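Local atomic coordinates of putative lipoprotein (Bacteroides thetaiotaomicron, PDB entry 4Q1Z), a protein that is of unknown function but, as a putative lipoprotein of the DUF4876 family from a gut Bacteroides, is probably tethered to a membrane by a lipid anchor. Residues A[176-181]-A[241-246]; A[227-232]-A[254-259]; A[273-278]-A[303-308]. One frame throughout, in Å; residues are numbered along the deposited sequence.

Interaction 1: residues A[176-181]-A[241-246]; sequences ERVWKF and QHVFYQ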
loop_
_atom_site.group_PDB
_atom_site.type_symbol
_atom_site.label_atom_id
_atom_site.label_comp_id
_atom_site.label_asym_id
_atom_site.label_seq_id
_atom_site.Cartn_x
_atom_site.Cartn_y
_atom_site.Cartn_z
ATOM N N GLU A 176 -7.963 -7.299 15.813
ATOM C CA GLU A 176 -9.038 -6.847 16.679
ATOM C C GLU A 176 -10.354 -6.931 15.879
ATOM O O GLU A 176 -11.290 -7.638 16.294
ATOM C CB GLU A 176 -8.749 -5.426 17.170
ATOM C CG GLU A 176 -9.726 -4.935 18.223
ATOM C CD GLU A 176 -9.724 -3.433 18.386
ATOM O OE1 GLU A 176 -8.840 -2.923 19.110
ATOM O OE2 GLU A 176 -10.585 -2.762 17.767
ATOM N N ARG A 177 -10.395 -6.226 14.705
ATOM C CA ARG A 177 -11.512 -6.206 13.742
ATOM C C ARG A 177 -10.962 -6.402 12.316
ATOM O O ARG A 177 -9.878 -5.918 11.999
ATOM C CB ARG A 177 -12.365 -4.923 13.848
ATOM C CG ARG A 177 -13.755 -5.117 13.246
ATOM C CD ARG A 177 -14.585 -3.856 13.213
ATOM N NE ARG A 177 -14.858 -3.308 14.547
ATOM C CZ ARG A 177 -15.952 -3.565 15.264
ATOM N NH1 ARG A 177 -16.884 -4.387 14.798
ATOM N NH2 ARG A 177 -16.113 -3.013 16.457
ATOM N N VAL A 178 -11.682 -7.174 11.499
ATOM C CA VAL A 178 -11.334 -7.536 10.108
ATOM C C VAL A 178 -12.516 -7.172 9.186
ATOM O O VAL A 178 -13.676 -7.440 9.509
ATOM C CB VAL A 178 -10.944 -9.051 9.929
ATOM C CG1 VAL A 178 -10.329 -9.305 8.558
ATOM C CG2 VAL A 178 -10.024 -9.565 11.054
ATOM N N TRP A 179 -12.199 -6.511 8.079
ATOM C CA TRP A 179 -13.103 -6.125 7.001
ATOM C C TRP A 179 -12.544 -6.687 5.709
ATOM O O TRP A 179 -11.368 -7.067 5.657
ATOM C CB TRP A 179 -13.237 -4.586 6.875
ATOM C CG TRP A 179 -13.706 -3.865 8.096
ATOM C CD1 TRP A 179 -12.935 -3.417 9.136
ATOM C CD2 TRP A 179 -15.040 -3.402 8.356
ATOM N NE1 TRP A 179 -13.725 -2.779 10.064
ATOM C CE2 TRP A 179 -15.013 -2.708 9.583
ATOM C CE3 TRP A 179 -16.264 -3.507 7.666
ATOM C CZ2 TRP A 179 -16.158 -2.085 10.117
ATOM C CZ3 TRP A 179 -17.408 -2.955 8.232
ATOM C CH2 TRP A 179 -17.345 -2.243 9.437
ATOM N N LYS A 180 -13.366 -6.717 4.659
ATOM C CA LYS A 180 -12.910 -7.092 3.323
ATOM C C LYS A 180 -13.597 -6.226 2.287
ATOM O O LYS A 180 -14.656 -5.649 2.534
ATOM C CB LYS A 180 -13.056 -8.599 3.006
ATOM C CG LYS A 180 -14.444 -9.123 2.699
ATOM C CD LYS A 180 -14.327 -10.585 2.325
ATOM C CE LYS A 180 -15.660 -11.273 2.291
ATOM N NZ LYS A 180 -15.531 -12.677 1.822
ATOM N N PHE A 181 -12.980 -6.116 1.133
ATOM C CA PHE A 181 -13.593 -5.396 0.040
ATOM C C PHE A 181 -14.675 -6.296 -0.539
ATOM O O PHE A 181 -14.441 -7.509 -0.663
ATOM C CB PHE A 181 -12.539 -5.035 -1.034
ATOM C CG PHE A 181 -11.621 -3.886 -0.681
ATOM C CD1 PHE A 181 -11.966 -2.575 -0.995
ATOM C CD2 PHE A 181 -10.386 -4.117 -0.076
ATOM C CE1 PHE A 181 -11.106 -1.516 -0.697
ATOM C CE2 PHE A 181 -9.507 -3.052 0.200
ATOM C CZ PHE A 181 -9.889 -1.758 -0.090
ATOM N N GLN A 241 -17.100 -4.942 3.655
ATOM C CA GLN A 241 -17.806 -6.088 4.244
ATOM C C GLN A 241 -17.205 -6.423 5.622
ATOM O O GLN A 241 -15.982 -6.606 5.731
ATOM C CB GLN A 241 -17.709 -7.311 3.335
ATOM C CG GLN A 241 -18.833 -7.495 2.333
ATOM C CD GLN A 241 -18.630 -8.818 1.623
ATOM O OE1 GLN A 241 -18.092 -8.883 0.514
ATOM N NE2 GLN A 241 -18.973 -9.920 2.289
ATOM N N HIS A 242 -18.044 -6.476 6.674
ATOM C CA HIS A 242 -17.549 -6.828 8.005
ATOM C C HIS A 242 -17.255 -8.326 8.047
ATOM O O HIS A 242 -18.066 -9.127 7.547
ATOM C CB HIS A 242 -18.540 -6.431 9.102
ATOM C CG HIS A 242 -17.966 -6.553 10.483
ATOM N ND1 HIS A 242 -18.244 -7.648 11.288
ATOM C CD2 HIS A 242 -17.094 -5.748 11.127
ATOM C CE1 HIS A 242 -17.571 -7.443 12.406
ATOM N NE2 HIS A 242 -16.882 -6.308 12.362
ATOM N N VAL A 243 -16.074 -8.696 8.597
ATOM C CA VAL A 243 -15.613 -10.076 8.646
ATOM C C VAL A 243 -15.559 -10.622 10.075
ATOM O O VAL A 243 -16.105 -11.699 10.313
ATOM C CB VAL A 243 -14.250 -10.272 7.918
ATOM C CG1 VAL A 243 -13.715 -11.689 8.102
ATOM C CG2 VAL A 243 -14.371 -9.947 6.432
ATOM N N PHE A 244 -14.849 -9.949 10.990
ATOM C CA PHE A 244 -14.638 -10.480 12.324
ATOM C C PHE A 244 -14.492 -9.409 13.366
ATOM O O PHE A 244 -13.810 -8.419 13.155
ATOM C CB PHE A 244 -13.351 -11.354 12.328
ATOM C CG PHE A 244 -12.845 -11.846 13.675
ATOM C CD1 PHE A 244 -12.126 -11.002 14.523
ATOM C CD2 PHE A 244 -13.010 -13.172 14.057
ATOM C CE1 PHE A 244 -11.649 -11.465 15.750
ATOM C CE2 PHE A 244 -12.483 -13.644 15.260
ATOM C CZ PHE A 244 -11.839 -12.784 16.109
ATOM N N TYR A 245 -15.095 -9.657 14.522
ATOM C CA TYR A 245 -15.013 -8.853 15.734
ATOM C C TYR A 245 -15.408 -9.752 16.857
ATOM O O TYR A 245 -16.457 -10.382 16.775
ATOM C CB TYR A 245 -15.854 -7.567 15.690
ATOM C CG TYR A 245 -15.627 -6.677 16.892
ATOM C CD1 TYR A 245 -14.384 -6.094 17.129
ATOM C CD2 TYR A 245 -16.651 -6.433 17.810
ATOM C CE1 TYR A 245 -14.159 -5.290 18.249
ATOM C CE2 TYR A 245 -16.435 -5.632 18.939
ATOM C CZ TYR A 245 -15.188 -5.049 19.143
ATOM O OH TYR A 245 -14.956 -4.232 20.231
ATOM N N GLN A 246 -14.499 -9.911 17.832
ATOM C CA GLN A 246 -14.629 -10.693 19.057
ATOM C C GLN A 246 -15.187 -12.129 18.827
ATOM O O GLN A 246 -16.095 -12.588 19.533
ATOM C CB GLN A 246 -15.460 -9.905 20.089
ATOM C CG GLN A 246 -14.663 -8.716 20.614
ATOM C CD GLN A 246 -15.364 -7.879 21.645
ATOM O OE1 GLN A 246 -16.551 -8.055 21.944
ATOM N NE2 GLN A 246 -14.609 -6.958 22.231
HETATM O O HOH W 1 -11.866 -8.803 18.488
#
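Arg-177 lays its guanidinium flat on the ring of Tyr-245, a cation-pi stack with Arg-177 CZ 3.6 Å from the ring centroid and the planes only 12° apart. The Arg-177 side chain bends at chi3 (-62°), which turns NE back; Arg-177 NH1 donates to His-242 NE2 at 3.1 Å, within the guanidinium plane but 38° out of the imidazole plane. NH1 also reaches Met-251 O, while His-242 ND1 bonds to Ala-249 O. His-242 directs its edge, through CD2, at the six-membered ring of Trp-179, centroids 4.9 Å apart.

Buried Arg-177, Val-178 and Trp-179 form the tight part, around a classic beta bulge between antiparallel strands: Val-178 O takes two bonds, from Val-243 N at 2.9 Å and Phe-244 N at 3.1 Å, both from one face of its plane. The side chains of Lys-180 and Gln-241 reach the solvent side although their backbones stay paired; Lys-180 CG touches Gln-241 CB and, farther out, Lys-180 CE lies 3.6 Å from Gln-241 NE2. Beyond Tyr-245, a water links Glu-176 O to Gln-246 N.

Strand 148-152 flanks strand 177-180 on its other edge, short strand 223-224 flanks the far side of strand 238-245, and Trp-179 packs against Phe-225 and Tyr-257.

Interaction 2: residues A[227-232]-A[254-259]; sequences MNNPNF and IPQYLT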
loop_
_atom_site.group_PDB
_atom_site.type_symbol
_atom_site.label_atom_id
_atom_site.label_comp_id
_atom_site.label_asym_id
_atom_site.label_seq_id
_atom_site.Cartn_x
_atom_site.Cartn_y
_atom_site.Cartn_z
HETATM N N MSE A 227 -21.303 1.385 9.738
HETATM C CA MSE A 227 -21.781 0.506 10.804
HETATM C C MSE A 227 -23.213 0.911 11.194
HETATM O O MSE A 227 -23.721 0.528 12.263
HETATM C CB MSE A 227 -20.827 0.530 12.014
HETATM C CG MSE A 227 -19.443 -0.008 11.668
HETATM SE SE MSE A 227 -18.289 -0.283 13.165
HETATM C CE MSE A 227 -19.101 -1.885 13.908
ATOM N N ASN A 228 -23.845 1.690 10.298
ATOM C CA ASN A 228 -25.214 2.209 10.362
ATOM C C ASN A 228 -25.461 2.965 11.657
ATOM O O ASN A 228 -26.360 2.637 12.438
ATOM C CB ASN A 228 -26.259 1.102 10.122
ATOM C CG ASN A 228 -26.013 0.339 8.829
ATOM O OD1 ASN A 228 -26.080 0.899 7.714
ATOM N ND2 ASN A 228 -25.630 -0.931 8.964
ATOM N N ASN A 229 -24.621 3.987 11.871
ATOM C CA ASN A 229 -24.729 4.931 12.966
ATOM C C ASN A 229 -25.938 5.833 12.641
ATOM O O ASN A 229 -25.988 6.368 11.535
ATOM C CB ASN A 229 -23.422 5.730 13.122
ATOM C CG ASN A 229 -23.375 6.580 14.368
ATOM O OD1 ASN A 229 -24.318 7.318 14.702
ATOM N ND2 ASN A 229 -22.285 6.461 15.106
ATOM N N PRO A 230 -26.958 5.958 13.536
ATOM C CA PRO A 230 -28.160 6.745 13.177
ATOM C C PRO A 230 -27.908 8.221 12.913
ATOM O O PRO A 230 -28.645 8.839 12.136
ATOM C CB PRO A 230 -29.068 6.611 14.412
ATOM C CG PRO A 230 -28.547 5.488 15.181
ATOM C CD PRO A 230 -27.093 5.344 14.875
ATOM N N ASN A 231 -26.884 8.775 13.582
ATOM C CA ASN A 231 -26.529 10.183 13.622
ATOM C C ASN A 231 -25.408 10.584 12.680
ATOM O O ASN A 231 -25.321 11.766 12.353
ATOM C CB ASN A 231 -26.173 10.549 15.049
ATOM C CG ASN A 231 -27.363 10.459 15.963
ATOM O OD1 ASN A 231 -28.379 11.183 15.808
ATOM N ND2 ASN A 231 -27.282 9.526 16.904
ATOM N N PHE A 232 -24.560 9.622 12.243
ATOM C CA PHE A 232 -23.432 9.770 11.276
ATOM C C PHE A 232 -23.649 8.647 10.274
ATOM O O PHE A 232 -23.008 7.597 10.357
ATOM C CB PHE A 232 -22.073 9.706 12.039
ATOM C CG PHE A 232 -22.048 10.744 13.143
ATOM C CD1 PHE A 232 -21.737 12.074 12.863
ATOM C CD2 PHE A 232 -22.492 10.429 14.431
ATOM C CE1 PHE A 232 -21.749 13.037 13.870
ATOM C CE2 PHE A 232 -22.570 11.412 15.425
ATOM C CZ PHE A 232 -22.197 12.710 15.137
ATOM N N ILE A 254 -20.587 -1.661 18.886
ATOM C CA ILE A 254 -19.771 -0.468 18.606
ATOM C C ILE A 254 -20.400 0.325 17.425
ATOM O O ILE A 254 -20.756 -0.278 16.406
ATOM C CB ILE A 254 -18.278 -0.834 18.380
ATOM C CG1 ILE A 254 -17.726 -1.784 19.493
ATOM C CG2 ILE A 254 -17.373 0.403 18.195
ATOM C CD1 ILE A 254 -17.442 -1.220 20.903
ATOM N N PRO A 255 -20.620 1.657 17.599
ATOM C CA PRO A 255 -21.288 2.452 16.534
ATOM C C PRO A 255 -20.411 2.899 15.354
ATOM O O PRO A 255 -20.956 3.117 14.273
ATOM C CB PRO A 255 -21.817 3.687 17.273
ATOM C CG PRO A 255 -21.191 3.677 18.619
ATOM C CD PRO A 255 -20.292 2.491 18.776
ATOM N N GLN A 256 -19.089 3.091 15.553
ATOM C CA GLN A 256 -18.132 3.528 14.504
ATOM C C GLN A 256 -16.965 2.660 14.572
ATOM O O GLN A 256 -16.717 2.085 15.620
ATOM C CB GLN A 256 -17.605 4.993 14.647
ATOM C CG GLN A 256 -18.466 6.010 15.355
ATOM C CD GLN A 256 -18.531 5.933 16.852
ATOM O OE1 GLN A 256 -17.589 5.510 17.531
ATOM N NE2 GLN A 256 -19.667 6.387 17.391
ATOM N N TYR A 257 -16.183 2.618 13.474
ATOM C CA TYR A 257 -14.946 1.894 13.407
ATOM C C TYR A 257 -13.896 2.924 13.713
ATOM O O TYR A 257 -13.336 3.581 12.822
ATOM C CB TYR A 257 -14.772 1.182 12.047
ATOM C CG TYR A 257 -13.475 0.399 11.951
ATOM C CD1 TYR A 257 -13.071 -0.452 12.982
ATOM C CD2 TYR A 257 -12.648 0.516 10.838
ATOM C CE1 TYR A 257 -11.861 -1.139 12.921
ATOM C CE2 TYR A 257 -11.455 -0.195 10.748
ATOM C CZ TYR A 257 -11.064 -1.018 11.796
ATOM O OH TYR A 257 -9.893 -1.717 11.729
ATOM N N LEU A 258 -13.690 3.136 15.014
ATOM C CA LEU A 258 -12.707 4.099 15.474
ATOM C C LEU A 258 -11.462 3.353 15.886
ATOM O O LEU A 258 -11.460 2.688 16.919
ATOM C CB LEU A 258 -13.263 4.987 16.621
ATOM C CG LEU A 258 -12.280 5.946 17.307
ATOM C CD1 LEU A 258 -11.834 7.072 16.384
ATOM C CD2 LEU A 258 -12.851 6.483 18.564
ATOM N N THR A 259 -10.403 3.452 15.074
ATOM C CA THR A 259 -9.093 2.901 15.415
ATOM C C THR A 259 -8.439 3.918 16.425
ATOM O O THR A 259 -8.893 5.051 16.536
ATOM C CB THR A 259 -8.276 2.561 14.147
ATOM O OG1 THR A 259 -7.949 3.727 13.389
ATOM C CG2 THR A 259 -8.980 1.550 13.259
HETATM O O HOH W 2 -20.342 3.891 11.556
#
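The side-chain amide of Asn-229 lies beside that of Gln-256, the two planes 35° apart, and Asn-229 ND2 also comes within 3.6 Å of Pro-255 CB. Which way round the Gln-256 amide sits is doubtful. Within its own loop, Asn-229 puts CG at the edge of the Phe-232 ring, in the plane of that ring, and Phe-232 in turn makes a cation-pi contact with Arg-128. A second flat group that is touched is the peptide linking Gln-256 to Tyr-257. Met-227, present as selenomethionine, sets its selenium above this peptide plane, almost directly over the carbonyl carbon: Met-227 SE lies 3.5 Å from Gln-256 C.

Met-227 carries most of the packing. Its side chain is straight as far as SE and then bends at chi3 (74°), which swings Met-227 CE to 3.4 Å from the carbonyl O of Ile-254. Near the root of the side chain, Met-227 CB rests against Pro-255 O, also at 3.4 Å, and SE touches CB of Tyr-257. The same Pro-255 O receives a bond from a water at 2.9 Å, and that water accepts a weak one from Met-227 N, so it joins the two backbones beside the apolar contact. Tyr-257 leads its ring away to other partners: it packs on Trp-179 and Phe-225, and its OH bonds to Asn-151 OD1.

Asn-229 is fixed from within. Asn-229 OD1 accepts from Asn-231 N at 3.2 Å, in the carbonyl plane and on a lone pair. That bond defines an Asx turn, here across an Asn-Pro-Asn sequence, and the contact as a whole is loop-to-loop packing beside the larger sheet, with Met-227 laid against the backbone of 254-257.

Interaction 3: residues A[273-278]-A[303-308]; sequences EGEAWD and PIKYVL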
loop_
_atom_site.group_PDB
_atom_site.type_symbol
_atom_site.label_atom_id
_atom_site.label_comp_id
_atom_site.label_asym_id
_atom_site.label_seq_id
_atom_site.Cartn_x
_atom_site.Cartn_y
_atom_site.Cartn_z
ATOM N N GLU A 273 -6.360 -17.735 -3.686
ATOM C CA GLU A 273 -7.444 -18.486 -4.319
ATOM C C GLU A 273 -7.123 -19.982 -4.148
ATOM O O GLU A 273 -6.044 -20.441 -4.551
ATOM C CB GLU A 273 -7.600 -18.063 -5.803
ATOM C CG GLU A 273 -8.659 -18.816 -6.606
ATOM C CD GLU A 273 -10.101 -18.741 -6.133
ATOM O OE1 GLU A 273 -10.613 -17.614 -5.934
ATOM O OE2 GLU A 273 -10.737 -19.814 -6.011
ATOM N N GLY A 274 -8.015 -20.683 -3.454
ATOM C CA GLY A 274 -7.839 -22.095 -3.128
ATOM C C GLY A 274 -7.656 -22.292 -1.639
ATOM O O GLY A 274 -8.279 -23.190 -1.060
ATOM N N GLU A 275 -6.813 -21.429 -1.004
ATOM C CA GLU A 275 -6.570 -21.454 0.438
ATOM C C GLU A 275 -7.786 -20.938 1.174
ATOM O O GLU A 275 -8.453 -20.031 0.688
ATOM C CB GLU A 275 -5.332 -20.637 0.827
ATOM C CG GLU A 275 -4.035 -21.419 0.705
ATOM C CD GLU A 275 -2.874 -20.891 1.530
ATOM O OE1 GLU A 275 -2.908 -21.028 2.776
ATOM O OE2 GLU A 275 -1.896 -20.404 0.918
ATOM N N ALA A 276 -8.097 -21.551 2.324
ATOM C CA ALA A 276 -9.218 -21.176 3.169
ATOM C C ALA A 276 -8.733 -20.474 4.433
ATOM O O ALA A 276 -7.682 -20.824 4.975
ATOM C CB ALA A 276 -10.026 -22.401 3.530
ATOM N N TRP A 277 -9.485 -19.462 4.878
ATOM C CA TRP A 277 -9.202 -18.689 6.083
ATOM C C TRP A 277 -10.515 -18.154 6.682
ATOM O O TRP A 277 -11.116 -17.201 6.151
ATOM C CB TRP A 277 -8.207 -17.546 5.802
ATOM C CG TRP A 277 -7.817 -16.779 7.036
ATOM C CD1 TRP A 277 -6.957 -17.182 8.013
ATOM C CD2 TRP A 277 -8.306 -15.483 7.440
ATOM N NE1 TRP A 277 -6.882 -16.225 9.008
ATOM C CE2 TRP A 277 -7.683 -15.165 8.671
ATOM C CE3 TRP A 277 -9.200 -14.549 6.870
ATOM C CZ2 TRP A 277 -7.914 -13.956 9.336
ATOM C CZ3 TRP A 277 -9.428 -13.352 7.532
ATOM C CH2 TRP A 277 -8.773 -13.056 8.737
ATOM N N ASP A 278 -10.939 -18.746 7.812
ATOM C CA ASP A 278 -12.173 -18.327 8.480
ATOM C C ASP A 278 -11.924 -18.104 9.996
ATOM O O ASP A 278 -12.066 -19.040 10.790
ATOM C CB ASP A 278 -13.289 -19.354 8.217
ATOM C CG ASP A 278 -14.686 -18.952 8.621
ATOM O OD1 ASP A 278 -14.833 -18.007 9.431
ATOM O OD2 ASP A 278 -15.629 -19.610 8.178
ATOM N N PRO A 303 -2.417 -14.771 9.028
ATOM C CA PRO A 303 -1.112 -15.279 8.579
ATOM C C PRO A 303 -0.241 -14.160 8.005
ATOM O O PRO A 303 -0.639 -13.442 7.071
ATOM C CB PRO A 303 -1.495 -16.325 7.516
ATOM C CG PRO A 303 -2.887 -16.748 7.916
ATOM C CD PRO A 303 -3.503 -15.424 8.277
ATOM N N ILE A 304 0.943 -13.998 8.601
ATOM C CA ILE A 304 1.976 -13.029 8.209
ATOM C C ILE A 304 2.308 -13.167 6.686
ATOM O O ILE A 304 2.549 -12.166 6.012
ATOM C CB ILE A 304 3.222 -13.249 9.126
ATOM C CG1 ILE A 304 3.049 -12.496 10.463
ATOM C CG2 ILE A 304 4.544 -12.904 8.449
ATOM C CD1 ILE A 304 3.965 -13.023 11.617
ATOM N N LYS A 305 2.250 -14.394 6.159
ATOM C CA LYS A 305 2.545 -14.700 4.759
ATOM C C LYS A 305 1.478 -14.117 3.792
ATOM O O LYS A 305 1.731 -14.058 2.585
ATOM C CB LYS A 305 2.707 -16.227 4.555
ATOM C CG LYS A 305 1.468 -17.082 4.866
ATOM C CD LYS A 305 1.569 -18.477 4.242
ATOM C CE LYS A 305 0.483 -19.410 4.718
ATOM N NZ LYS A 305 0.510 -20.732 4.026
ATOM N N TYR A 306 0.294 -13.712 4.314
ATOM C CA TYR A 306 -0.788 -13.154 3.495
ATOM C C TYR A 306 -0.731 -11.626 3.402
ATOM O O TYR A 306 -1.391 -11.039 2.543
ATOM C CB TYR A 306 -2.148 -13.522 4.100
ATOM C CG TYR A 306 -2.653 -14.953 3.978
ATOM C CD1 TYR A 306 -1.953 -15.908 3.246
ATOM C CD2 TYR A 306 -3.830 -15.349 4.608
ATOM C CE1 TYR A 306 -2.396 -17.229 3.177
ATOM C CE2 TYR A 306 -4.302 -16.659 4.511
ATOM C CZ TYR A 306 -3.590 -17.589 3.789
ATOM O OH TYR A 306 -4.082 -18.865 3.715
ATOM N N VAL A 307 0.032 -10.988 4.297
ATOM C CA VAL A 307 0.095 -9.548 4.427
ATOM C C VAL A 307 0.807 -8.870 3.213
ATOM O O VAL A 307 1.941 -9.181 2.877
ATOM C CB VAL A 307 0.689 -9.124 5.804
ATOM C CG1 VAL A 307 0.697 -7.609 5.961
ATOM C CG2 VAL A 307 -0.106 -9.748 6.945
ATOM N N LEU A 308 0.090 -7.910 2.594
ATOM C CA LEU A 308 0.496 -7.073 1.464
ATOM C C LEU A 308 1.211 -5.805 1.976
ATOM O O LEU A 308 2.230 -5.405 1.391
ATOM C CB LEU A 308 -0.743 -6.711 0.623
ATOM C CG LEU A 308 -1.359 -7.831 -0.211
ATOM C CD1 LEU A 308 -2.636 -7.391 -0.844
ATOM C CD2 LEU A 308 -0.414 -8.293 -1.293
#
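Glu-275 and Tyr-306 meet because both turn CG beside their own backbone N, with chi1 at -85° and -73°; Glu-275 then runs extended to CD, and its carboxylate arrives at the hydroxyl end of the phenol. Tyr-306 OH donates to OE1 of Glu-275 at 2.6 Å, a bond in which OE1 lies in the plane of the ring while the hydroxyl stands well above the carboxylate plane. Lys-305 NZ adds a long salt bridge to OE1 of Glu-275, 3.7 Å away, and also bonds to a triethylene glycol, probably from the crystallisation liquor.

Tyr-306 ends a 3-10 turn, residues 304-306, that links strand 299-303 to strand 307-312, one of the two outermost strands of the larger sheet. In the turn Tyr-306 N bonds to Pro-303 O at 2.9 Å, and Pro-303 CB sits over one face of the phenol ring.

Trp-277 holds CG anti to its backbone N (chi1 -176°), which carries the indole toward 303-308; Trp-277 NE1 lies 3.5 Å from Pro-303 CD and bonds to Lys-301 O. Trp-277 CB approaches the ring edge of Tyr-306 at CE2, and its indole makes edge-to-face contacts with Phe-269 and Tyr-148.

Overall arrangement
Past the N-terminal seven-stranded sheet, all three contacts belong to the second, larger sheet or the loops around it. Strand 177-180 comes first and waits some 60 residues for its partner at 241-246. Within that excursion lies 227-232, whose own partner, 254-259, follows only after interaction 1 has closed, so interactions 1 and 2 cross. They also touch, with Arg-177 and Trp-179 meeting Met-227, Ile-254 and Tyr-257. Interaction 3 comes later in series, 303-308 returning to the loop at 273-278 near strand 307-312 at one edge of the sheet. It meets interaction 1 through Trp-277 CH2 and Val-178 CG1, but its nearest atoms stay about 12 Å from interaction 2.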